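Local coordinates for protein Alpha/beta hydrolase (Xanthomonas campestris pv. campestris, PDB 2QJW) that is an uncharacterised member of the alpha/beta hydrolase superfamily and probably acts as a hydrolase with a serine nucleophile, at residues G5-A10 with R167-L172; A24-A29 with H36-F41. All coordinates share one frame; numbering follows the deposited sequence. Where two conformers were deposited one is given.

From the N terminus the chain first lays down strand 6-10, then helix 20-31, then strand 35-37. Contact 2 (24-29 with 36-41) closes a short loop here, with the helix folding back on the strand that follows it and on the residues just beyond. Contact 1 (5-10 with 167-172) closes a loop of nearly the whole chain, joining the first strand to the last helix, 162-174. Contact 2 is therefore nested inside contact 1. Their centres lie about 9 Å apart. They are tied by strand pairing, with L9 N bonded to E37 O, and by L9, which packs on A26. Both contacts reach the same parallel sheet.

Contact 1 of 2, residues G5-A10 with R167-L172; sequences GHCILA and RAFAEL
F169 meets the strand with the far end of its ring alone: CZ touches both C7 and L9, and CE2 also touches L9. The backbones stay well apart, with C7 CA and F169 CA 10.7 Å from each other. The F169 side chain bridges about half of that gap, and the C7 and L9 side chains reach out to meet it. With chi1 at -172°, CG of F169 stands opposite the backbone N, and the ring is carried off the helix toward the strand. C7 SG lies 3.9 Å from F169 CZ. The sulfur of C7 is 5.1 Å from the F169 ring centroid and 70° off the ring normal, an oblique sulfur-aromatic contact. The CB of C7 already points at the helix. L9 arrives differently. Its CB does not point straight at the helix, but the end of the side chain bends nearer. L9 CD2 touches F169 CZ at 3.9 Å and F169 CE2 at 4.1 Å. It too meets the ring obliquely.

C7 and L9 are two residues apart, and in an extended strand such residues face the same side of the sheet. Here that side carries helix 162-174, the last helix of this alpha/beta hydrolase fold, and helix 20-31. The first strand is thus brought together with the C-terminal helix across the core. F169 also touches V77 on the neighbouring strand 76-81, L25 and V28 of helix 20-31, and the ring of F101, whose plane is turned about 45° from its own. All three residues that touch across the contact are buried and apolar, and no hydrogen bond joins the two segments.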
loop_
_atom_site.group_PDB
_atom_site.type_symbol
_atom_site.label_atom_id
_atom_site.label_comp_id
_atom_site.label_asym_id
_atom_site.label_seq_id
_atom_site.Cartn_x
_atom_site.Cartn_y
_atom_site.Cartn_z
ATOM N N GLY A 5 2.962 22.544 -8.505
ATOM C CA GLY A 5 1.722 22.666 -7.724
ATOM C C GLY A 5 1.932 22.816 -6.262
ATOM O O GLY A 5 3.060 22.886 -5.815
ATOM N N HIS A 6 0.796 22.831 -5.561
ATOM C CA HIS A 6 0.718 23.129 -4.141
ATOM C C HIS A 6 -0.031 22.049 -3.370
ATOM O O HIS A 6 -1.080 21.591 -3.815
ATOM C CB HIS A 6 -0.078 24.396 -3.999
ATOM C CG HIS A 6 -0.106 24.983 -2.629
ATOM N ND1 HIS A 6 1.027 25.449 -2.002
ATOM C CD2 HIS A 6 -1.144 25.212 -1.778
ATOM C CE1 HIS A 6 0.680 25.965 -0.839
ATOM N NE2 HIS A 6 -0.628 25.833 -0.681
ATOM N N CYS A 7 0.518 21.680 -2.213
ATOM C CA CYS A 7 -0.125 20.700 -1.309
ATOM C C CYS A 7 -0.684 21.391 -0.071
ATOM O O CYS A 7 -0.009 22.217 0.533
ATOM C CB CYS A 7 0.872 19.666 -0.851
ATOM S SG CYS A 7 1.538 18.637 -2.130
ATOM N N ILE A 8 -1.953 21.118 0.231
ATOM C CA ILE A 8 -2.577 21.619 1.470
ATOM C C ILE A 8 -2.746 20.421 2.361
ATOM O O ILE A 8 -3.388 19.467 1.974
ATOM C CB ILE A 8 -3.880 22.340 1.227
ATOM C CG1 ILE A 8 -3.716 23.498 0.235
ATOM C CG2 ILE A 8 -4.424 22.817 2.623
ATOM C CD1 ILE A 8 -4.926 24.113 -0.322
ATOM N N LEU A 9 -2.103 20.424 3.534
ATOM C CA LEU A 9 -1.991 19.276 4.448
ATOM C C LEU A 9 -2.792 19.584 5.703
ATOM O O LEU A 9 -2.426 20.513 6.435
ATOM C CB LEU A 9 -0.530 19.069 4.802
ATOM C CG LEU A 9 0.385 19.103 3.568
ATOM C CD1 LEU A 9 1.800 19.147 4.037
ATOM C CD2 LEU A 9 0.090 17.922 2.610
ATOM N N ALA A 10 -3.894 18.862 5.955
ATOM C CA ALA A 10 -4.826 19.170 7.053
ATOM C C ALA A 10 -4.704 18.230 8.229
ATOM O O ALA A 10 -4.952 17.029 8.105
ATOM C CB ALA A 10 -6.228 19.091 6.509
ATOM N N ARG A 167 6.208 7.873 2.304
ATOM C CA ARG A 167 6.563 7.251 1.068
ATOM C C ARG A 167 5.327 7.095 0.173
ATOM O O ARG A 167 5.432 7.262 -1.051
ATOM C CB ARG A 167 7.252 5.902 1.321
ATOM C CG ARG A 167 8.707 6.050 1.624
ATOM C CD ARG A 167 9.352 4.702 1.745
ATOM N NE ARG A 167 9.011 4.094 3.020
ATOM C CZ ARG A 167 9.709 4.236 4.147
ATOM N NH1 ARG A 167 10.785 5.018 4.224
ATOM N NH2 ARG A 167 9.280 3.605 5.228
ATOM N N ALA A 168 4.163 6.728 0.748
ATOM C CA ALA A 168 2.936 6.583 -0.050
ATOM C C ALA A 168 2.578 7.957 -0.625
ATOM O O ALA A 168 2.169 8.054 -1.759
ATOM C CB ALA A 168 1.783 6.025 0.781
ATOM N N PHE A 169 2.698 9.022 0.172
ATOM C CA PHE A 169 2.415 10.345 -0.352
ATOM C C PHE A 169 3.373 10.733 -1.483
ATOM O O PHE A 169 2.963 11.314 -2.505
ATOM C CB PHE A 169 2.482 11.372 0.783
ATOM C CG PHE A 169 2.018 12.755 0.410
ATOM C CD1 PHE A 169 0.828 12.962 -0.243
ATOM C CD2 PHE A 169 2.756 13.851 0.846
ATOM C CE1 PHE A 169 0.438 14.265 -0.538
ATOM C CE2 PHE A 169 2.347 15.147 0.546
ATOM C CZ PHE A 169 1.234 15.325 -0.126
ATOM N N ALA A 170 4.652 10.451 -1.295
ATOM C CA ALA A 170 5.619 10.710 -2.323
ATOM C C ALA A 170 5.273 10.006 -3.600
ATOM O O ALA A 170 5.425 10.548 -4.696
ATOM C CB ALA A 170 7.032 10.234 -1.806
ATOM N N GLU A 171 4.867 8.759 -3.502
ATOM C CA GLU A 171 4.490 7.988 -4.669
ATOM C C GLU A 171 3.308 8.576 -5.415
ATOM O O GLU A 171 3.226 8.506 -6.673
ATOM C CB GLU A 171 4.174 6.570 -4.247
ATOM C CG GLU A 171 5.423 5.788 -3.927
ATOM C CD GLU A 171 5.163 4.575 -3.055
ATOM O OE1 GLU A 171 3.981 4.219 -2.807
ATOM O OE2 GLU A 171 6.163 3.988 -2.598
ATOM N N LEU A 172 2.371 9.133 -4.645
ATOM C CA LEU A 172 1.235 9.833 -5.235
ATOM C C LEU A 172 1.742 11.072 -5.946
ATOM O O LEU A 172 1.431 11.243 -7.148
ATOM C CB LEU A 172 0.210 10.246 -4.192
ATOM C CG LEU A 172 -0.979 11.007 -4.765
ATOM C CD1 LEU A 172 -1.848 10.180 -5.669
ATOM C CD2 LEU A 172 -1.802 11.543 -3.607
#

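Contact 2 of 2, residues A24-A29 with H36-F41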
loop_
_atom_site.group_PDB
_atom_site.type_symbol
_atom_site.label_atom_id
_atom_site.label_comp_id
_atom_site.label_asym_id
_atom_site.label_seq_id
_atom_site.Cartn_x
_atom_site.Cartn_y
_atom_site.Cartn_z
ATOM N N ALA A 24 5.611 15.630 8.498
ATOM C CA ALA A 24 6.279 14.668 7.624
ATOM C C ALA A 24 5.820 14.813 6.190
ATOM O O ALA A 24 6.630 14.751 5.270
ATOM C CB ALA A 24 6.020 13.243 8.104
ATOM N N LEU A 25 4.532 15.011 5.984
ATOM C CA LEU A 25 4.032 15.174 4.632
ATOM C C LEU A 25 4.539 16.488 4.022
ATOM O O LEU A 25 4.792 16.531 2.821
ATOM C CB LEU A 25 2.518 15.131 4.546
ATOM C CG LEU A 25 1.822 13.837 4.947
ATOM C CD1 LEU A 25 0.336 13.920 4.474
ATOM C CD2 LEU A 25 2.531 12.592 4.418
ATOM N N ALA A 26 4.676 17.535 4.807
ATOM C CA ALA A 26 5.252 18.803 4.324
ATOM C C ALA A 26 6.706 18.594 3.886
ATOM O O ALA A 26 7.148 19.184 2.895
ATOM C CB ALA A 26 5.158 19.863 5.368
ATOM N N GLU A 27 7.452 17.799 4.605
ATOM C CA GLU A 27 8.827 17.506 4.220
ATOM C C GLU A 27 8.819 16.746 2.895
ATOM O O GLU A 27 9.666 16.992 2.048
ATOM C CB GLU A 27 9.524 16.730 5.337
ATOM C CG GLU A 27 10.941 16.285 4.975
ATOM N N VAL A 28 7.860 15.851 2.655
ATOM C CA VAL A 28 7.800 15.149 1.373
ATOM C C VAL A 28 7.498 16.128 0.291
ATOM O O VAL A 28 8.175 16.125 -0.760
ATOM C CB VAL A 28 6.723 14.045 1.408
ATOM C CG1 VAL A 28 6.457 13.481 0.063
ATOM C CG2 VAL A 28 7.173 12.916 2.314
ATOM N N ALA A 29 6.497 16.979 0.466
ATOM C CA ALA A 29 6.155 17.985 -0.528
ATOM C C ALA A 29 7.422 18.812 -0.818
ATOM O O ALA A 29 7.765 19.004 -1.988
ATOM C CB ALA A 29 5.031 18.856 -0.079
ATOM N N HIS A 36 3.739 24.004 -0.228
ATOM C CA HIS A 36 2.888 23.365 0.793
ATOM C C HIS A 36 2.527 24.304 1.902
ATOM O O HIS A 36 3.233 25.291 2.159
ATOM C CB HIS A 36 3.576 22.139 1.347
ATOM C CG HIS A 36 4.964 22.399 1.801
ATOM N ND1 HIS A 36 5.250 22.765 3.087
ATOM C CD2 HIS A 36 6.126 22.397 1.115
ATOM C CE1 HIS A 36 6.554 22.967 3.190
ATOM N NE2 HIS A 36 7.116 22.753 2.008
ATOM N N GLU A 37 1.395 23.999 2.541
ATOM C CA GLU A 37 0.956 24.716 3.718
ATOM C C GLU A 37 0.164 23.771 4.608
ATOM O O GLU A 37 -0.448 22.841 4.138
ATOM C CB GLU A 37 0.118 25.953 3.404
ATOM C CG GLU A 37 -1.241 25.698 2.867
ATOM C CD GLU A 37 -1.977 26.945 2.415
ATOM O OE1 GLU A 37 -2.408 27.732 3.296
ATOM O OE2 GLU A 37 -2.187 27.120 1.180
ATOM N N ARG A 38 0.194 24.060 5.919
ATOM C CA ARG A 38 -0.482 23.298 6.954
ATOM C C ARG A 38 -1.391 24.259 7.724
ATOM O O ARG A 38 -0.907 24.952 8.654
ATOM C CB ARG A 38 0.549 22.684 7.870
ATOM C CG ARG A 38 1.254 21.495 7.227
ATOM C CD ARG A 38 2.496 21.131 8.063
ATOM N NE ARG A 38 3.535 22.079 7.816
ATOM C CZ ARG A 38 4.624 22.201 8.562
ATOM N NH1 ARG A 38 4.818 21.445 9.644
ATOM N NH2 ARG A 38 5.525 23.105 8.226
ATOM N N PRO A 39 -2.650 24.370 7.297
ATOM C CA PRO A 39 -3.511 25.340 7.977
ATOM C C PRO A 39 -3.773 24.949 9.446
ATOM O O PRO A 39 -3.810 23.775 9.771
ATOM C CB PRO A 39 -4.788 25.304 7.184
ATOM C CG PRO A 39 -4.364 24.767 5.779
ATOM C CD PRO A 39 -3.315 23.764 6.126
ATOM N N ASP A 40 -4.013 25.945 10.256
ATOM C CA ASP A 40 -4.292 25.729 11.676
ATOM C C ASP A 40 -5.779 25.732 11.875
ATOM O O ASP A 40 -6.479 26.710 11.602
ATOM C CB ASP A 40 -3.651 26.867 12.438
ATOM C CG ASP A 40 -3.661 26.613 13.935
ATOM O OD1 ASP A 40 -4.569 25.896 14.409
ATOM O OD2 ASP A 40 -2.709 27.041 14.624
ATOM N N PHE A 41 -6.308 24.596 12.310
ATOM C CA PHE A 41 -7.703 24.463 12.609
ATOM C C PHE A 41 -7.964 24.324 14.127
ATOM O O PHE A 41 -9.087 23.922 14.489
ATOM C CB PHE A 41 -8.278 23.224 11.917
ATOM C CG PHE A 41 -8.056 23.182 10.434
ATOM C CD1 PHE A 41 -8.886 23.888 9.570
ATOM C CD2 PHE A 41 -7.063 22.340 9.881
ATOM C CE1 PHE A 41 -8.741 23.795 8.182
ATOM C CE2 PHE A 41 -6.876 22.301 8.525
ATOM C CZ PHE A 41 -7.722 23.019 7.667
#
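The imidazole of H36 has the backbone carbonyl of A26 over one face. A26 O sits 3.6 Å above the ring plane, over its centre. A29 CB approaches the same ring obliquely, 3.9 Å from H36 CD2. The guanidinium of R38 has A26 CB over one face, off centre, with R38 NE 3.7 Å from A26 CB. A26 therefore serves both flat groups. Its CB also lies 3.7 Å from H36 ND1.

H36 has CG between the backbone N and the carbonyl carbon (chi1 51°), and this lays its ring under the helix. A29 CB closes in on H36 CB as well, at 3.9 Å. No hydrogen bond crosses between the segments. The polar end of H36 is held from nearby, by a hydrogen bond between H36 NE2 and E30 OE1. The R38 chain bends at chi3 (-76°), which helps turn the guanidinium face to A26 CB. R38 NH1 has a weak hydrogen bond to P17 O. Small alanines on the helix let these two side chains come close to its backbone. The helix here belongs to the beta-alpha-beta crossover formed by strand 6-10, helix 20-31 and strand 35-37, at one edge of the parallel sheet of an alpha/beta hydrolase.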